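Local coordinates for protein Polyphosphate:AMP phosphotransferase (Pseudomonas aeruginosa PAO1, PDB 3CZP) that transfers phosphate from inorganic polyphosphate to AMP to make ADP, and less efficiently to GMP, with magnesium as cofactor, at residues M3-S6 with A7-G10; Y189-F192 with V193-E197. All coordinates share one frame; numbering follows the deposited sequence.

Contact 1 of 2, residues M3-S6 with A7-G10; sequences MFES and AEVG
With CG turned away from its carbonyl carbon (chi1 -71°) and the chain extended beyond it, E8 doubles back beside F4: its CG sits 3.3 Å from F4 O, and OE2 passes CB of F4 at 4.1 Å. F4 has the same first torsion (chi1 -60°), but its ring leads away from the turn to stack with H155 and W153. The backbone turn between them is closed by A7 N donating to F4 O at 3.0 Å, the donor standing 48° out of the carbonyl plane. A second, weak bond of 3.2 Å runs from E8 N to E5 O, so successive i to i+3 bonds wind the chain as a short 3-10 turn. V9 lays CG2 across the end of this turn, 3.5 Å from S6 O and 3.6 Å from E5 O. A7 is buried and touches V212 and E214 of strand 210-214. The carboxylates of E5 and E8 remain 5.2 Å apart, OE2 to OE1, and do not pair. E8 OE2 instead bonds to H155 NE2, a partner that would probably favour the ionised carboxylate and offset any repulsion from E5.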
loop_
_atom_site.group_PDB
_atom_site.type_symbol
_atom_site.label_atom_id
_atom_site.label_comp_id
_atom_site.label_asym_id
_atom_site.label_seq_id
_atom_site.Cartn_x
_atom_site.Cartn_y
_atom_site.Cartn_z
HETATM N N MSE A 3 1.671 -39.679 -12.217
HETATM C CA MSE A 3 0.428 -39.045 -11.688
HETATM C C MSE A 3 -0.301 -38.300 -12.816
HETATM O O MSE A 3 -1.534 -38.202 -12.826
HETATM C CB MSE A 3 0.769 -38.053 -10.585
HETATM C CG MSE A 3 -0.003 -36.715 -10.638
HETATM SE SE MSE A 3 0.816 -35.401 -9.414
HETATM C CE MSE A 3 -0.132 -35.969 -7.721
ATOM N N PHE A 4 0.457 -37.746 -13.748
ATOM C CA PHE A 4 -0.138 -37.007 -14.846
ATOM C C PHE A 4 -0.802 -37.901 -15.903
ATOM O O PHE A 4 -1.476 -37.378 -16.777
ATOM C CB PHE A 4 0.921 -36.139 -15.501
ATOM C CG PHE A 4 1.524 -35.136 -14.567
ATOM C CD1 PHE A 4 0.752 -34.094 -14.073
ATOM C CD2 PHE A 4 2.861 -35.244 -14.165
ATOM C CE1 PHE A 4 1.302 -33.181 -13.224
ATOM C CE2 PHE A 4 3.422 -34.311 -13.310
ATOM C CZ PHE A 4 2.646 -33.288 -12.827
ATOM N N GLU A 5 -0.648 -39.237 -15.826
ATOM C CA GLU A 5 -1.199 -40.111 -16.891
ATOM C C GLU A 5 -2.728 -40.032 -17.032
ATOM O O GLU A 5 -3.264 -40.334 -18.103
ATOM C CB GLU A 5 -0.729 -41.571 -16.741
ATOM C CG GLU A 5 0.801 -41.705 -16.829
ATOM C CD GLU A 5 1.299 -43.084 -17.223
ATOM O OE1 GLU A 5 0.497 -44.052 -17.339
ATOM O OE2 GLU A 5 2.529 -43.203 -17.430
ATOM N N SER A 6 -3.420 -39.628 -15.966
ATOM C CA SER A 6 -4.882 -39.435 -15.976
ATOM C C SER A 6 -5.319 -38.356 -17.011
ATOM O O SER A 6 -6.337 -38.490 -17.705
ATOM C CB SER A 6 -5.342 -39.044 -14.564
ATOM O OG SER A 6 -6.653 -39.504 -14.302
ATOM N N ALA A 7 -4.491 -37.322 -17.115
ATOM C CA ALA A 7 -4.710 -36.148 -17.935
ATOM C C ALA A 7 -3.859 -36.273 -19.220
ATOM O O ALA A 7 -3.421 -35.260 -19.817
ATOM C CB ALA A 7 -4.320 -34.883 -17.149
ATOM N N GLU A 8 -3.572 -37.512 -19.601
ATOM C CA GLU A 8 -2.868 -37.792 -20.854
ATOM C C GLU A 8 -3.690 -38.703 -21.752
ATOM O O GLU A 8 -3.226 -39.066 -22.836
ATOM C CB GLU A 8 -1.488 -38.391 -20.556
ATOM C CG GLU A 8 -0.548 -37.361 -19.972
ATOM C CD GLU A 8 0.866 -37.828 -19.823
ATOM O OE1 GLU A 8 1.132 -39.005 -20.075
ATOM O OE2 GLU A 8 1.719 -37.009 -19.440
ATOM N N VAL A 9 -4.910 -39.026 -21.299
ATOM C CA VAL A 9 -5.848 -39.920 -22.010
ATOM C C VAL A 9 -6.526 -39.212 -23.217
ATOM O O VAL A 9 -7.057 -39.874 -24.119
ATOM C CB VAL A 9 -6.938 -40.518 -21.029
ATOM C CG1 VAL A 9 -7.969 -41.418 -21.819
ATOM C CG2 VAL A 9 -6.269 -41.308 -19.847
ATOM N N GLY A 10 -6.522 -37.875 -23.248
ATOM C CA GLY A 10 -6.987 -37.150 -24.460
ATOM C C GLY A 10 -8.402 -36.593 -24.377
ATOM O O GLY A 10 -9.181 -36.689 -25.347
#

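Contact 2 of 2, residues Y189-F192 with V193-E197; sequences YDRF and VHYGE
V193 meets the Y189 ring over one face, one helical turn further along: CG1 lies 4.0 Å from the ring centroid and 23° off its normal, a CH-pi contact displaced toward the CZ rim, where CZ and CG1 are 3.7 Å apart. The tyrosine ring reaches forward because CG is anti to the backbone N (chi1 -179°), and its hydroxyl is held by L156 O. The other methyl of V193, CG2, drops back onto the backbone, 3.1 Å from Y189 O and 3.4 Å from D190 O. R191 and Y195 form the next i to i+4 pair: their side chains run next to each other in the same direction, NH1 4.1 Å from CE2, with guanidinium and ring planes 71° apart. H194 CD2 covers the centre of one face of the Y195 ring. Beneath these groups, V193 N, H194 N, Y195 N and G196 N bond in turn to the carbonyls of Y189, D190, R191 and F192; the bond from G196 N to F192 O is short, at 2.7 Å. The F192 ring goes elsewhere, edge-to-face with W183 and against L115 and V119 of helix 110-119, while D190 makes a salt bridge to K158. The regular i to i+4 bonding and the buried Y189, F192 and G196 beside partly exposed R191 and Y195 mark an amphipathic alpha helix, here packed against H155 at the end of strand 148-155, I51 and helix 110-119 in the first PPK2 domain, a P-loop NTPase-type alpha/beta fold.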
loop_
_atom_site.group_PDB
_atom_site.type_symbol
_atom_site.label_atom_id
_atom_site.label_comp_id
_atom_site.label_asym_id
_atom_site.label_seq_id
_atom_site.Cartn_x
_atom_site.Cartn_y
_atom_site.Cartn_z
ATOM N N TYR A 189 11.181 -30.677 -20.288
ATOM C CA TYR A 189 9.880 -31.338 -19.952
ATOM C C TYR A 189 10.026 -32.484 -18.899
ATOM O O TYR A 189 9.343 -32.543 -17.867
ATOM C CB TYR A 189 9.210 -31.876 -21.249
ATOM C CG TYR A 189 7.870 -32.532 -20.985
ATOM C CD1 TYR A 189 6.700 -31.797 -21.022
ATOM C CD2 TYR A 189 7.779 -33.867 -20.629
ATOM C CE1 TYR A 189 5.447 -32.392 -20.720
ATOM C CE2 TYR A 189 6.553 -34.457 -20.346
ATOM C CZ TYR A 189 5.394 -33.709 -20.397
ATOM O OH TYR A 189 4.193 -34.289 -20.097
ATOM N N ASP A 190 10.946 -33.403 -19.174
ATOM C CA ASP A 190 11.125 -34.554 -18.304
ATOM C C ASP A 190 11.410 -34.122 -16.867
ATOM O O ASP A 190 10.871 -34.707 -15.932
ATOM C CB ASP A 190 12.248 -35.457 -18.829
ATOM C CG ASP A 190 11.880 -36.147 -20.144
ATOM O OD1 ASP A 190 10.754 -35.953 -20.664
ATOM O OD2 ASP A 190 12.746 -36.854 -20.685
ATOM N N ARG A 191 12.232 -33.110 -16.681
ATOM C CA ARG A 191 12.577 -32.701 -15.322
ATOM C C ARG A 191 11.498 -31.901 -14.681
ATOM O O ARG A 191 11.232 -32.069 -13.500
ATOM C CB ARG A 191 13.912 -31.939 -15.269
ATOM C CG ARG A 191 15.048 -32.793 -15.768
ATOM C CD ARG A 191 16.359 -32.035 -15.756
ATOM N NE ARG A 191 16.673 -31.651 -14.383
ATOM C CZ ARG A 191 17.392 -30.594 -14.024
ATOM N NH1 ARG A 191 17.621 -30.345 -12.722
ATOM N NH2 ARG A 191 17.865 -29.786 -14.975
ATOM N N PHE A 192 10.855 -31.035 -15.465
ATOM C CA PHE A 192 9.749 -30.257 -14.990
ATOM C C PHE A 192 8.617 -31.131 -14.415
ATOM O O PHE A 192 8.035 -30.812 -13.341
ATOM C CB PHE A 192 9.187 -29.436 -16.127
ATOM C CG PHE A 192 8.355 -28.293 -15.671
ATOM C CD1 PHE A 192 8.963 -27.129 -15.235
ATOM C CD2 PHE A 192 6.950 -28.397 -15.647
ATOM C CE1 PHE A 192 8.197 -26.070 -14.818
ATOM C CE2 PHE A 192 6.180 -27.354 -15.240
ATOM C CZ PHE A 192 6.793 -26.169 -14.826
ATOM N N VAL A 193 8.300 -32.197 -15.138
ATOM C CA VAL A 193 7.206 -33.058 -14.733
ATOM C C VAL A 193 7.640 -33.959 -13.582
ATOM O O VAL A 193 6.818 -34.311 -12.757
ATOM C CB VAL A 193 6.565 -33.876 -15.883
ATOM C CG1 VAL A 193 5.718 -32.941 -16.840
ATOM C CG2 VAL A 193 7.589 -34.727 -16.614
ATOM N N HIS A 194 8.913 -34.337 -13.526
ATOM C CA HIS A 194 9.480 -35.095 -12.378
ATOM C C HIS A 194 9.356 -34.322 -11.078
ATOM O O HIS A 194 8.805 -34.791 -10.066
ATOM C CB HIS A 194 10.944 -35.481 -12.679
ATOM C CG HIS A 194 11.709 -35.978 -11.498
ATOM N ND1 HIS A 194 11.612 -37.268 -11.033
ATOM C CD2 HIS A 194 12.614 -35.354 -10.703
ATOM C CE1 HIS A 194 12.423 -37.419 -9.995
ATOM N NE2 HIS A 194 13.061 -36.275 -9.792
ATOM N N TYR A 195 9.810 -33.082 -11.101
ATOM C CA TYR A 195 9.660 -32.230 -9.928
ATOM C C TYR A 195 8.199 -31.801 -9.681
ATOM O O TYR A 195 7.775 -31.717 -8.519
ATOM C CB TYR A 195 10.602 -31.018 -9.997
ATOM C CG TYR A 195 12.040 -31.420 -9.866
ATOM C CD1 TYR A 195 12.495 -32.038 -8.690
ATOM C CD2 TYR A 195 12.956 -31.203 -10.902
ATOM C CE1 TYR A 195 13.832 -32.444 -8.557
ATOM C CE2 TYR A 195 14.270 -31.609 -10.770
ATOM C CZ TYR A 195 14.696 -32.196 -9.606
ATOM O OH TYR A 195 15.972 -32.581 -9.481
ATOM N N GLY A 196 7.451 -31.517 -10.760
ATOM C CA GLY A 196 6.017 -31.210 -10.650
ATOM C C GLY A 196 5.269 -32.311 -9.892
ATOM O O GLY A 196 4.450 -32.046 -8.989
ATOM N N GLU A 197 5.624 -33.552 -10.151
ATOM C CA GLU A 197 5.014 -34.633 -9.403
ATOM C C GLU A 197 5.232 -34.569 -7.893
ATOM O O GLU A 197 4.299 -34.845 -7.091
ATOM C CB GLU A 197 5.464 -35.970 -9.959
ATOM C CG GLU A 197 4.754 -37.131 -9.316
ATOM C CD GLU A 197 4.653 -38.277 -10.295
ATOM O OE1 GLU A 197 5.689 -38.906 -10.482
ATOM O OE2 GLU A 197 3.590 -38.489 -10.930
#

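Overall arrangement
Both contacts are local and partly buried, and they meet where the N-terminal loop lies over helix 186-203, their centres about 14 Å apart. Contact 1 is a short turn with two i to i+3 bonds, one of them weak, and its E8 carboxylate and F4 ring find partners outside it; contact 2 is regular helix with four i to i+4 bonds and its own aromatic-aliphatic packing. M3 N bonds to E197 OE2, and the F4 ring packs on V193, with CE2 3.4 Å from V193 O. H155 of strand 148-155 serves both, bonding to E8 while touching Y189 and V193. E5, S6 and V9 are exposed in contact 1 and H194 in contact 2, whereas F4, A7, Y189 and F192 are buried.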